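Local coordinates for protein glutathione S-transferase (Burkholderia glumae, PDB 4ISD) that binds glutathione and, as a member of the glutathione S-transferase family, probably catalyses its transfer to electrophilic substrates, at residues Ala143-Ile155 and Phe173-Pro186. Residues are numbered along the deposited sequence; the frame is centred on the assembly and turned at random.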
loop_
_atom_site.group_PDB
_atom_site.type_symbol
_atom_site.label_atom_id
_atom_site.label_comp_id
_atom_site.label_asym_id
_atom_site.label_seq_id
_atom_site.Cartn_x
_atom_site.Cartn_y
_atom_site.Cartn_z
ATOM N N ALA A 143 -3.226 19.122 0.213
ATOM C CA ALA A 143 -3.560 17.867 -0.440
ATOM C C ALA A 143 -4.167 18.131 -1.818
ATOM O O ALA A 143 -3.918 17.399 -2.782
ATOM C CB ALA A 143 -4.520 17.059 0.423
ATOM N N CYS A 144 -4.975 19.180 -1.892
ATOM C CA CYS A 144 -5.564 19.606 -3.147
ATOM C C CYS A 144 -4.461 19.944 -4.125
ATOM O O CYS A 144 -4.495 19.532 -5.289
ATOM C CB CYS A 144 -6.453 20.828 -2.926
ATOM S SG CYS A 144 -8.158 20.414 -2.497
ATOM N N GLU A 145 -3.477 20.690 -3.634
ATOM C CA GLU A 145 -2.383 21.165 -4.465
ATOM C C GLU A 145 -1.550 19.994 -4.969
ATOM O O GLU A 145 -1.220 19.901 -6.161
ATOM C CB GLU A 145 -1.531 22.135 -3.662
ATOM C CG GLU A 145 -0.280 22.616 -4.342
ATOM C CD GLU A 145 0.365 23.755 -3.569
ATOM O OE1 GLU A 145 0.017 23.942 -2.379
ATOM O OE2 GLU A 145 1.208 24.472 -4.149
ATOM N N LYS A 146 -1.231 19.082 -4.058
ATOM C CA LYS A 146 -0.421 17.926 -4.400
ATOM C C LYS A 146 -1.157 17.066 -5.416
ATOM O O LYS A 146 -0.552 16.558 -6.364
ATOM C CB LYS A 146 -0.078 17.125 -3.146
ATOM N N LEU A 147 -2.468 16.925 -5.237
ATOM C CA LEU A 147 -3.277 16.137 -6.169
ATOM C C LEU A 147 -3.265 16.746 -7.572
ATOM O O LEU A 147 -3.013 16.060 -8.557
ATOM C CB LEU A 147 -4.720 16.006 -5.679
ATOM C CG LEU A 147 -5.523 15.065 -6.577
ATOM C CD1 LEU A 147 -4.785 13.740 -6.681
ATOM C CD2 LEU A 147 -6.959 14.865 -6.086
ATOM N N LEU A 148 -3.516 18.046 -7.661
ATOM C CA LEU A 148 -3.588 18.689 -8.967
ATOM C C LEU A 148 -2.244 18.662 -9.675
ATOM O O LEU A 148 -2.175 18.454 -10.881
ATOM C CB LEU A 148 -4.092 20.118 -8.837
ATOM C CG LEU A 148 -4.356 20.817 -10.160
ATOM C CD1 LEU A 148 -5.456 20.100 -10.904
ATOM C CD2 LEU A 148 -4.730 22.253 -9.900
ATOM N N SER A 149 -1.174 18.854 -8.915
ATOM C CA SER A 149 0.169 18.854 -9.480
ATOM C C SER A 149 0.552 17.482 -10.009
ATOM O O SER A 149 1.188 17.377 -11.055
ATOM C CB SER A 149 1.190 19.311 -8.444
ATOM O OG SER A 149 2.493 19.309 -9.002
ATOM N N ALA A 150 0.163 16.431 -9.288
ATOM C CA ALA A 150 0.408 15.073 -9.761
ATOM C C ALA A 150 -0.356 14.831 -11.060
ATOM O O ALA A 150 0.189 14.282 -12.019
ATOM C CB ALA A 150 -0.001 14.056 -8.712
ATOM N N ALA A 151 -1.622 15.246 -11.079
ATOM C CA ALA A 151 -2.487 15.062 -12.240
ATOM C C ALA A 151 -1.915 15.775 -13.464
ATOM O O ALA A 151 -1.889 15.213 -14.559
ATOM C CB ALA A 151 -3.888 15.571 -11.941
ATOM N N ASP A 152 -1.442 17.002 -13.270
ATOM C CA ASP A 152 -0.910 17.790 -14.369
ATOM C C ASP A 152 0.375 17.167 -14.909
ATOM O O ASP A 152 0.638 17.214 -16.112
ATOM C CB ASP A 152 -0.680 19.240 -13.928
ATOM C CG ASP A 152 -0.331 20.162 -15.084
ATOM O OD1 ASP A 152 0.873 20.331 -15.373
ATOM O OD2 ASP A 152 -1.258 20.731 -15.702
ATOM N N ARG A 153 1.161 16.562 -14.025
ATOM C CA ARG A 153 2.445 15.975 -14.422
ATOM C C ARG A 153 2.326 14.593 -15.101
ATOM O O ARG A 153 3.123 14.268 -15.979
ATOM C CB ARG A 153 3.407 15.906 -13.221
ATOM N N LEU A 154 1.338 13.792 -14.700
ATOM C CA LEU A 154 1.253 12.387 -15.110
ATOM C C LEU A 154 0.263 12.126 -16.231
ATOM O O LEU A 154 0.374 11.129 -16.942
ATOM C CB LEU A 154 0.841 11.510 -13.923
ATOM C CG LEU A 154 1.698 11.478 -12.664
ATOM C CD1 LEU A 154 1.025 10.585 -11.627
ATOM C CD2 LEU A 154 3.104 10.985 -12.969
ATOM N N ILE A 155 -0.728 12.998 -16.368
ATOM C CA ILE A 155 -1.734 12.838 -17.411
ATOM C C ILE A 155 -1.392 13.621 -18.676
ATOM O O ILE A 155 -1.111 14.819 -18.618
ATOM C CB ILE A 155 -3.109 13.279 -16.918
ATOM C CG1 ILE A 155 -3.506 12.454 -15.700
ATOM C CG2 ILE A 155 -4.143 13.148 -18.040
ATOM C CD1 ILE A 155 -4.639 13.056 -14.892
ATOM N N PHE A 173 -6.437 6.235 -9.630
ATOM C CA PHE A 173 -6.141 7.648 -9.824
ATOM C C PHE A 173 -7.408 8.407 -10.217
ATOM O O PHE A 173 -7.716 9.463 -9.647
ATOM C CB PHE A 173 -5.081 7.830 -10.909
ATOM C CG PHE A 173 -4.377 9.147 -10.848
ATOM C CD1 PHE A 173 -4.293 9.844 -9.652
ATOM C CD2 PHE A 173 -3.792 9.688 -11.980
ATOM C CE1 PHE A 173 -3.638 11.051 -9.578
ATOM C CE2 PHE A 173 -3.142 10.904 -11.920
ATOM C CZ PHE A 173 -3.065 11.589 -10.713
ATOM N N ALA A 174 -8.142 7.850 -11.182
ATOM C CA ALA A 174 -9.330 8.500 -11.713
ATOM C C ALA A 174 -10.369 8.688 -10.624
ATOM O O ALA A 174 -10.949 9.777 -10.499
ATOM C CB ALA A 174 -9.902 7.712 -12.864
ATOM N N LEU A 175 -10.592 7.645 -9.825
ATOM C CA LEU A 175 -11.474 7.776 -8.658
ATOM C C LEU A 175 -11.028 8.906 -7.744
ATOM O O LEU A 175 -11.836 9.758 -7.376
ATOM C CB LEU A 175 -11.578 6.469 -7.870
ATOM C CG LEU A 175 -12.070 5.332 -8.766
ATOM C CD1 LEU A 175 -12.382 4.057 -7.986
ATOM C CD2 LEU A 175 -13.269 5.802 -9.564
ATOM N N MET A 176 -9.737 8.927 -7.402
ATOM C CA MET A 176 -9.211 9.941 -6.477
ATOM C C MET A 176 -9.335 11.332 -7.065
ATOM O O MET A 176 -9.703 12.268 -6.355
ATOM C CB MET A 176 -7.754 9.649 -6.108
ATOM C CG MET A 176 -7.122 10.622 -5.101
ATOM S SD MET A 176 -7.763 10.596 -3.392
ATOM C CE MET A 176 -8.185 8.872 -3.175
ATOM N N LEU A 177 -9.066 11.469 -8.370
ATOM C CA LEU A 177 -9.145 12.782 -9.018
ATOM C C LEU A 177 -10.526 13.431 -8.932
ATOM O O LEU A 177 -10.658 14.623 -9.171
ATOM C CB LEU A 177 -8.665 12.735 -10.474
ATOM C CG LEU A 177 -7.165 12.478 -10.655
ATOM C CD1 LEU A 177 -6.841 12.212 -12.118
ATOM C CD2 LEU A 177 -6.327 13.633 -10.095
ATOM N N ASN A 178 -11.549 12.663 -8.566
ATOM C CA ASN A 178 -12.887 13.235 -8.437
ATOM C C ASN A 178 -13.025 14.152 -7.222
ATOM O O ASN A 178 -14.059 14.795 -7.036
ATOM C CB ASN A 178 -13.966 12.144 -8.451
ATOM C CG ASN A 178 -14.325 11.696 -9.871
ATOM O OD1 ASN A 178 -13.874 10.643 -10.351
ATOM N ND2 ASN A 178 -15.135 12.506 -10.553
ATOM N N ARG A 179 -11.972 14.220 -6.410
ATOM C CA ARG A 179 -11.959 15.077 -5.228
ATOM C C ARG A 179 -11.544 16.489 -5.597
ATOM O O ARG A 179 -11.620 17.408 -4.770
ATOM C CB ARG A 179 -10.992 14.541 -4.175
ATOM C CG ARG A 179 -11.313 13.154 -3.673
ATOM C CD ARG A 179 -12.561 13.134 -2.820
ATOM N NE ARG A 179 -12.678 11.855 -2.129
ATOM C CZ ARG A 179 -13.480 11.634 -1.093
ATOM N NH1 ARG A 179 -13.516 10.435 -0.522
ATOM N NH2 ARG A 179 -14.240 12.616 -0.626
ATOM N N LEU A 180 -11.086 16.655 -6.835
ATOM C CA LEU A 180 -10.666 17.966 -7.312
ATOM C C LEU A 180 -11.869 18.904 -7.360
ATOM O O LEU A 180 -11.734 20.126 -7.229
ATOM C CB LEU A 180 -10.001 17.851 -8.684
ATOM C CG LEU A 180 -8.598 17.236 -8.666
ATOM C CD1 LEU A 180 -8.010 17.235 -10.073
ATOM C CD2 LEU A 180 -7.704 18.010 -7.712
ATOM N N VAL A 181 -13.048 18.310 -7.511
ATOM C CA VAL A 181 -14.292 19.057 -7.563
ATOM C C VAL A 181 -14.524 19.874 -6.285
ATOM O O VAL A 181 -15.184 20.922 -6.324
ATOM C CB VAL A 181 -15.502 18.129 -7.867
ATOM C CG1 VAL A 181 -15.887 17.340 -6.638
ATOM C CG2 VAL A 181 -16.680 18.932 -8.345
ATOM N N ALA A 182 -13.966 19.419 -5.164
ATOM C CA ALA A 182 -14.160 20.108 -3.882
ATOM C C ALA A 182 -13.074 21.148 -3.579
ATOM O O ALA A 182 -13.134 21.854 -2.562
ATOM C CB ALA A 182 -14.259 19.105 -2.749
ATOM N N CYS A 183 -12.085 21.235 -4.466
ATOM C CA CYS A 183 -10.973 22.162 -4.289
ATOM C C CYS A 183 -11.308 23.528 -4.877
ATOM O O CYS A 183 -12.457 23.802 -5.222
ATOM C CB CYS A 183 -9.691 21.604 -4.918
ATOM S SG CYS A 183 -9.124 19.995 -4.242
ATOM N N GLY A 184 -10.299 24.380 -4.993
ATOM C CA GLY A 184 -10.514 25.744 -5.423
ATOM C C GLY A 184 -9.513 26.202 -6.461
ATOM O O GLY A 184 -9.332 27.405 -6.674
ATOM N N ASP A 185 -8.855 25.246 -7.105
ATOM C CA ASP A 185 -7.987 25.560 -8.236
ATOM C C ASP A 185 -8.630 25.139 -9.561
ATOM O O ASP A 185 -9.370 24.155 -9.621
ATOM C CB ASP A 185 -6.618 24.900 -8.067
ATOM C CG ASP A 185 -5.682 25.710 -7.187
ATOM O OD1 ASP A 185 -6.162 26.618 -6.471
ATOM O OD2 ASP A 185 -4.465 25.435 -7.215
ATOM N N PRO A 186 -8.377 25.900 -10.629
ATOM C CA PRO A 186 -8.956 25.445 -11.897
ATOM C C PRO A 186 -8.285 24.166 -12.387
ATOM O O PRO A 186 -7.058 24.027 -12.288
ATOM C CB PRO A 186 -8.709 26.623 -12.856
ATOM C CG PRO A 186 -7.646 27.453 -12.204
ATOM C CD PRO A 186 -7.805 27.255 -10.722
#
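Cys144 and Cys183 join the two segments covalently. Their SG atoms form a disulfide with a chi3 of -85°, close to the 90° magnitude that such bonds prefer. The bond ties helix 143-154 to the loop residue that follows the 3-10 turns of 178-182.

Leu147, about one helical turn further on, carries much of the packing. Its CB comes near CD2 of Leu180. Its CG is close to two methyls, Leu180 CD2 and Leu177 CD2, which approach it from well-separated directions. At the tip the branches part. CD1 of Leu147 goes to Leu177 CD2 (3.7 Å) and on to the Phe173 ring at CE1. CD2 of Leu147 packs on Leu180 CD2 (3.6 Å) and reaches Met176 O. CG is anti to the backbone N (chi1 -174°), and this turns the branched end toward 173-186.

Phe173 is a knob in a hole made by Leu147, Ala150, Ala151 and Leu154. Its CZ comes 3.8 Å from Ala151 CA, with Ala151 N at the ring edge. Leu177 CD1 lies over the centre of one ring face, 3.8 Å above the plane. The same methyl meets Ile155 CD1 tip to tip at 3.6 Å.

Leu148 splits its methyls. CD1 touches Leu180 CD1, and CD2 rests on Asp185 CB (3.7 Å) and Pro186 O. No hydrogen bond crosses between the segments, so apolar packing and the disulfide hold them.

Helix segments 143-154 and 173-177 run at 136° to each other, nearer antiparallel than parallel. From helix 98-113, Leu107 packs on Phe173 and Ile111 on Met176, and Leu57 of the second subunit packs on Ala150 and Leu154. This is helix packing within the all-helical C-terminal domain of the glutathione S-transferase fold, here reinforced by a disulfide.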